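Local coordinates for protein putative phthiocerol dimycocerosate transporter LppX (Mycobacterium tuberculosis, PDB 2BYO) that probably carries phthiocerol dimycocerosates from the cell membrane to the outer membrane, holding the lipid in a large hydrophobic cavity, at residues A[55-60]-A[101-106]; A[83-86]-A[91-94]. One frame throughout, in Å; residues are numbered along the deposited sequence.

Contact 1 of 2, residues A[55-60]-A[101-106]; sequences LGITSA and SNLGSI. With MLT (D-malate), chain M.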
loop_
_atom_site.group_PDB
_atom_site.type_symbol
_atom_site.label_atom_id
_atom_site.label_comp_id
_atom_site.label_asym_id
_atom_site.label_seq_id
_atom_site.Cartn_x
_atom_site.Cartn_y
_atom_site.Cartn_z
ATOM N N LEU A 55 -6.133 -4.898 10.308
ATOM C CA LEU A 55 -6.254 -6.129 11.089
ATOM C C LEU A 55 -5.350 -6.161 12.330
ATOM O O LEU A 55 -4.973 -7.240 12.796
ATOM C CB LEU A 55 -5.973 -7.356 10.201
ATOM C CG LEU A 55 -6.724 -7.447 8.871
ATOM C CD1 LEU A 55 -6.260 -8.666 8.090
ATOM C CD2 LEU A 55 -8.211 -7.499 9.102
ATOM N N GLY A 56 -5.019 -4.983 12.864
ATOM C CA GLY A 56 -4.157 -4.862 14.047
ATOM C C GLY A 56 -2.667 -4.721 13.751
ATOM O O GLY A 56 -1.853 -4.599 14.676
ATOM N N ILE A 57 -2.308 -4.754 12.469
ATOM C CA ILE A 57 -0.938 -4.514 12.039
ATOM C C ILE A 57 -0.706 -3.005 11.901
ATOM O O ILE A 57 -1.556 -2.297 11.359
ATOM C CB ILE A 57 -0.643 -5.208 10.697
ATOM C CG1 ILE A 57 -0.753 -6.725 10.860
ATOM C CG2 ILE A 57 0.758 -4.804 10.171
ATOM C CD1 ILE A 57 -0.569 -7.484 9.574
ATOM N N THR A 58 0.429 -2.527 12.418
ATOM C CA THR A 58 0.790 -1.101 12.390
ATOM C C THR A 58 2.143 -0.835 11.709
ATOM O O THR A 58 2.506 0.322 11.460
ATOM C CB THR A 58 0.827 -0.504 13.820
ATOM O OG1 THR A 58 1.740 -1.250 14.631
ATOM C CG2 THR A 58 -0.548 -0.549 14.464
ATOM N N SER A 59 2.874 -1.902 11.397
ATOM C CA SER A 59 4.093 -1.816 10.603
ATOM C C SER A 59 4.318 -3.151 9.898
ATOM O O SER A 59 3.936 -4.196 10.423
ATOM C CB SER A 59 5.292 -1.485 11.505
ATOM O OG SER A 59 6.476 -1.300 10.752
ATOM N N ALA A 60 4.904 -3.127 8.700
ATOM C CA ALA A 60 5.323 -4.372 8.049
ATOM C C ALA A 60 6.424 -4.133 7.035
ATOM O O ALA A 60 6.505 -3.064 6.439
ATOM C CB ALA A 60 4.135 -5.066 7.375
ATOM N N SER A 101 -1.578 -17.924 13.345
ATOM C CA SER A 101 -3.010 -17.667 13.353
ATOM C C SER A 101 -3.387 -16.799 12.153
ATOM O O SER A 101 -2.607 -15.960 11.714
ATOM C CB SER A 101 -3.443 -17.001 14.658
ATOM O OG SER A 101 -2.798 -15.759 14.815
ATOM N N ASN A 102 -4.590 -17.030 11.635
ATOM C CA ASN A 102 -5.131 -16.288 10.504
ATOM C C ASN A 102 -5.818 -15.009 10.969
ATOM O O ASN A 102 -6.739 -15.062 11.776
ATOM C CB ASN A 102 -6.145 -17.157 9.749
ATOM C CG ASN A 102 -5.513 -18.399 9.125
ATOM O OD1 ASN A 102 -4.382 -18.362 8.648
ATOM N ND2 ASN A 102 -6.251 -19.496 9.118
ATOM N N LEU A 103 -5.365 -13.866 10.458
ATOM C CA LEU A 103 -5.997 -12.570 10.751
ATOM C C LEU A 103 -7.136 -12.280 9.789
ATOM O O LEU A 103 -8.075 -11.534 10.108
ATOM C CB LEU A 103 -4.977 -11.435 10.671
ATOM C CG LEU A 103 -3.814 -11.482 11.660
ATOM C CD1 LEU A 103 -2.969 -10.243 11.501
ATOM C CD2 LEU A 103 -4.308 -11.606 13.089
ATOM N N GLY A 104 -7.055 -12.851 8.600
ATOM C CA GLY A 104 -8.066 -12.590 7.617
ATOM C C GLY A 104 -7.915 -13.416 6.375
ATOM O O GLY A 104 -6.975 -14.196 6.231
ATOM N N SER A 105 -8.877 -13.220 5.486
ATOM C CA SER A 105 -8.977 -13.938 4.238
ATOM C C SER A 105 -9.034 -12.919 3.114
ATOM O O SER A 105 -9.751 -11.925 3.210
ATOM C CB SER A 105 -10.243 -14.796 4.236
ATOM O OG SER A 105 -10.772 -14.924 2.930
ATOM N N ILE A 106 -8.281 -13.181 2.054
ATOM C CA ILE A 106 -8.217 -12.287 0.904
ATOM C C ILE A 106 -9.596 -12.126 0.273
ATOM O O ILE A 106 -10.062 -11.005 0.058
ATOM C CB ILE A 106 -7.211 -12.808 -0.146
ATOM C CG1 ILE A 106 -5.780 -12.678 0.388
ATOM C CG2 ILE A 106 -7.340 -12.038 -1.455
ATOM C CD1 ILE A 106 -4.757 -13.428 -0.434
HETATM C C1 MLT M . -11.730 -14.291 8.622
HETATM O O1 MLT M . -11.687 -14.131 7.387
HETATM O O2 MLT M . -11.221 -15.325 9.114
HETATM C C2 MLT M . -12.364 -13.247 9.503
HETATM O O3 MLT M . -13.517 -12.674 8.912
HETATM C C3 MLT M . -11.326 -12.185 9.864
HETATM C C4 MLT M . -11.232 -11.051 8.865
HETATM O O4 MLT M . -11.126 -11.260 7.625
HETATM O O5 MLT M . -11.239 -9.868 9.291
#

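Contact 2 of 2, residues A[83-86]-A[91-94]; sequences VPFR and NISV. With OAA (oxaloacetate ion), chain L.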
loop_
_atom_site.group_PDB
_atom_site.type_symbol
_atom_site.label_atom_id
_atom_site.label_comp_id
_atom_site.label_asym_id
_atom_site.label_seq_id
_atom_site.Cartn_x
_atom_site.Cartn_y
_atom_site.Cartn_z
ATOM N N VAL A 83 6.985 -9.883 14.415
ATOM C CA VAL A 83 5.984 -10.943 14.246
ATOM C C VAL A 83 6.022 -11.450 12.809
ATOM O O VAL A 83 5.742 -10.695 11.877
ATOM C CB VAL A 83 4.570 -10.407 14.560
ATOM C CG1 VAL A 83 3.506 -11.435 14.222
ATOM C CG2 VAL A 83 4.485 -9.988 16.011
ATOM N N PRO A 84 6.382 -12.724 12.608
ATOM C CA PRO A 84 6.391 -13.208 11.228
ATOM C C PRO A 84 5.008 -13.105 10.573
ATOM O O PRO A 84 3.992 -13.324 11.239
ATOM C CB PRO A 84 6.818 -14.671 11.368
ATOM C CG PRO A 84 7.455 -14.769 12.723
ATOM C CD PRO A 84 6.785 -13.763 13.568
ATOM N N PHE A 85 5.000 -12.791 9.280
ATOM C CA PHE A 85 3.784 -12.447 8.535
ATOM C C PHE A 85 3.799 -13.194 7.219
ATOM O O PHE A 85 4.830 -13.256 6.564
ATOM C CB PHE A 85 3.742 -10.928 8.257
ATOM C CG PHE A 85 2.650 -10.505 7.295
ATOM C CD1 PHE A 85 1.411 -10.086 7.767
ATOM C CD2 PHE A 85 2.854 -10.544 5.929
ATOM C CE1 PHE A 85 0.397 -9.710 6.894
ATOM C CE2 PHE A 85 1.835 -10.163 5.036
ATOM C CZ PHE A 85 0.609 -9.747 5.525
ATOM N N ARG A 86 2.658 -13.746 6.820
ATOM C CA ARG A 86 2.562 -14.356 5.490
ATOM C C ARG A 86 1.184 -14.227 4.856
ATOM O O ARG A 86 0.172 -14.066 5.539
ATOM C CB ARG A 86 2.992 -15.835 5.510
ATOM C CG ARG A 86 2.040 -16.727 6.255
ATOM C CD ARG A 86 2.583 -18.131 6.474
ATOM N NE ARG A 86 1.547 -18.973 7.074
ATOM C CZ ARG A 86 1.737 -20.195 7.575
ATOM N NH1 ARG A 86 2.944 -20.757 7.589
ATOM N NH2 ARG A 86 0.707 -20.853 8.080
ATOM N N ASN A 91 -5.197 -17.042 2.781
ATOM C CA ASN A 91 -4.995 -16.683 4.181
ATOM C C ASN A 91 -3.941 -15.616 4.424
ATOM O O ASN A 91 -2.853 -15.669 3.865
ATOM C CB ASN A 91 -4.648 -17.928 4.979
ATOM C CG ASN A 91 -5.744 -18.960 4.926
ATOM O OD1 ASN A 91 -6.928 -18.627 5.012
ATOM N ND2 ASN A 91 -5.362 -20.222 4.759
ATOM N N ILE A 92 -4.297 -14.654 5.269
ATOM C CA ILE A 92 -3.372 -13.674 5.831
ATOM C C ILE A 92 -3.117 -14.128 7.261
ATOM O O ILE A 92 -4.062 -14.240 8.040
ATOM C CB ILE A 92 -4.000 -12.263 5.839
ATOM C CG1 ILE A 92 -4.283 -11.800 4.399
ATOM C CG2 ILE A 92 -3.103 -11.263 6.558
ATOM C CD1 ILE A 92 -5.222 -10.597 4.314
ATOM N N SER A 93 -1.855 -14.392 7.594
ATOM C CA SER A 93 -1.481 -15.021 8.869
ATOM C C SER A 93 -0.280 -14.348 9.550
ATOM O O SER A 93 0.560 -13.733 8.889
ATOM C CB SER A 93 -1.132 -16.488 8.633
ATOM O OG SER A 93 -2.226 -17.209 8.086
ATOM N N VAL A 94 -0.228 -14.479 10.878
ATOM C CA VAL A 94 0.904 -14.043 11.707
ATOM C C VAL A 94 1.277 -15.174 12.675
ATOM O O VAL A 94 0.439 -15.995 13.023
ATOM C CB VAL A 94 0.615 -12.747 12.524
ATOM C CG1 VAL A 94 0.416 -11.570 11.605
ATOM C CG2 VAL A 94 -0.592 -12.912 13.436
HETATM O O1 OAA L . 7.861 -15.120 7.752
HETATM O O2 OAA L . 6.944 -17.039 7.347
HETATM O O4 OAA L . 11.005 -17.627 9.443
HETATM O O5 OAA L . 10.536 -19.070 7.869
HETATM O O3 OAA L . 8.640 -18.919 10.532
HETATM C C1 OAA L . 7.671 -16.321 8.073
HETATM C C2 OAA L . 8.272 -16.878 9.350
HETATM C C3 OAA L . 8.759 -18.322 9.260
HETATM C C4 OAA L . 10.178 -18.341 8.832
HETATM O O HOH W 1 -1.267 -18.066 5.645
#

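Contact 1 of 2, residues A[55-60]-A[101-106]
Leu103 reaches across to Leu55 and Ile57, and the whole contact turns on its side chain. With its CG beside the backbone N and anti to the carbonyl carbon (chi1 -62°), its two halves meet different partners. Near the root, Leu103 CB lies 4.0 Å from CD1 of Leu55; at the end, Leu103 CD1 sits 3.8 Å from the backbone O of Leu55 and 4.1 Å from CD1 of Ile57. The two leucines cross at a slant. Leu55 has the same chi1 well (-50°), and its branches divide the work: CD1 lies against the Leu103 backbone and comes to 4.3 Å from Gly104 N, while CD2 faces the bound D-malate, 3.8 Å from its O5. Ile57 also crosses Leu103 at a slant and brings only its terminal CD1 into the contact; its side chain packs on Cys75 and Phe85 as well.

The segments meet by van der Waals contact, without a hydrogen bond between them, as suits two strands that are not neighbours in the sheet. Gly104, having no side chain, leaves room for Leu55 CD1, and its CA lies 3.3 Å from malate O4; Leu103 O is 3.3 Å from malate C3. Ser105, the N-cap of helix 106-112, bonds through OG to Glu108 N, and Glu108 completes the malate pocket. Leu103 and Gly104 face Ile92 as a classic beta bulge on the edge strand. The contact joins this bulged strand to the loop before strand 57-65 and to Ile57, whose side chain nears a bound alpha-linolenic acid, consistent with the inner side of the half-barrel.

Contact 2 of 2, residues A[83-86]-A[91-94]
Arg86 and Ser93 hold the hairpin together through a reciprocal pair of backbone hydrogen bonds, Arg86 N to Ser93 O and Ser93 N to Arg86 O, each 2.9 Å long and close to straight. Their side chains share one face. Arg86 CG stands between its backbone N and carbonyl carbon (chi1 69°), and the chain then runs extended to NE, passing over Ser93 so that both CG and NE lie 4.0 Å from Ser93 CB. A water bridges the two side chains: it donates to Ser93 OG at 2.8 Å and accepts from Arg86 NE in a longer bond. Ser93 OG is also hydrogen-bonded to Asn102 OD1, and Arg86 makes a cation-pi contact with Trp100, so side chains of the adjacent strand 99-105 flank this pair.

Phe85 and Val94, the neighbouring non-hydrogen-bonded pair, turn to the other face. The Phe85 ring swings away from its own N (chi1 170°), which lays it alongside Ile92, its CE1 3.8 Å from Ile92 CG2. Beyond it Val83 CG1 packs at 3.6 Å against Val94 CB. Between the strands Val94 CA closes on Pro84 O at 3.2 Å in a CA-H...O contact. Pro84 CB meets the oxaloacetate ion. This is an antiparallel beta hairpin that presents Phe85 to an alpha-linolenic acid bound in the half-barrel, consistent with its apolar face lining the cavity.

Overall arrangement
After helix 22-36 and strand 40-49 the chain reaches 55-60, at the start of strand 57-65, then runs through strand 70-77 into the hairpin of strands 83-88 and 91-96. Contact 2 closes that short turn, and the chain goes on to edge strand 99-105, where contact 1 brings it back to 55-60. The small loop therefore lies wholly within the larger one. The contact centres are about 7 Å apart, and strand 91-96 connects them: Leu103 N lies 2.8 Å from Ile92 O and Ser101 N 2.8 Å from Val94 O, both probable hydrogen bonds. Contact 2 joins adjacent strands, whereas contact 1 spans the three strands between 57-65 and 99-105, at one end of the curved sheet.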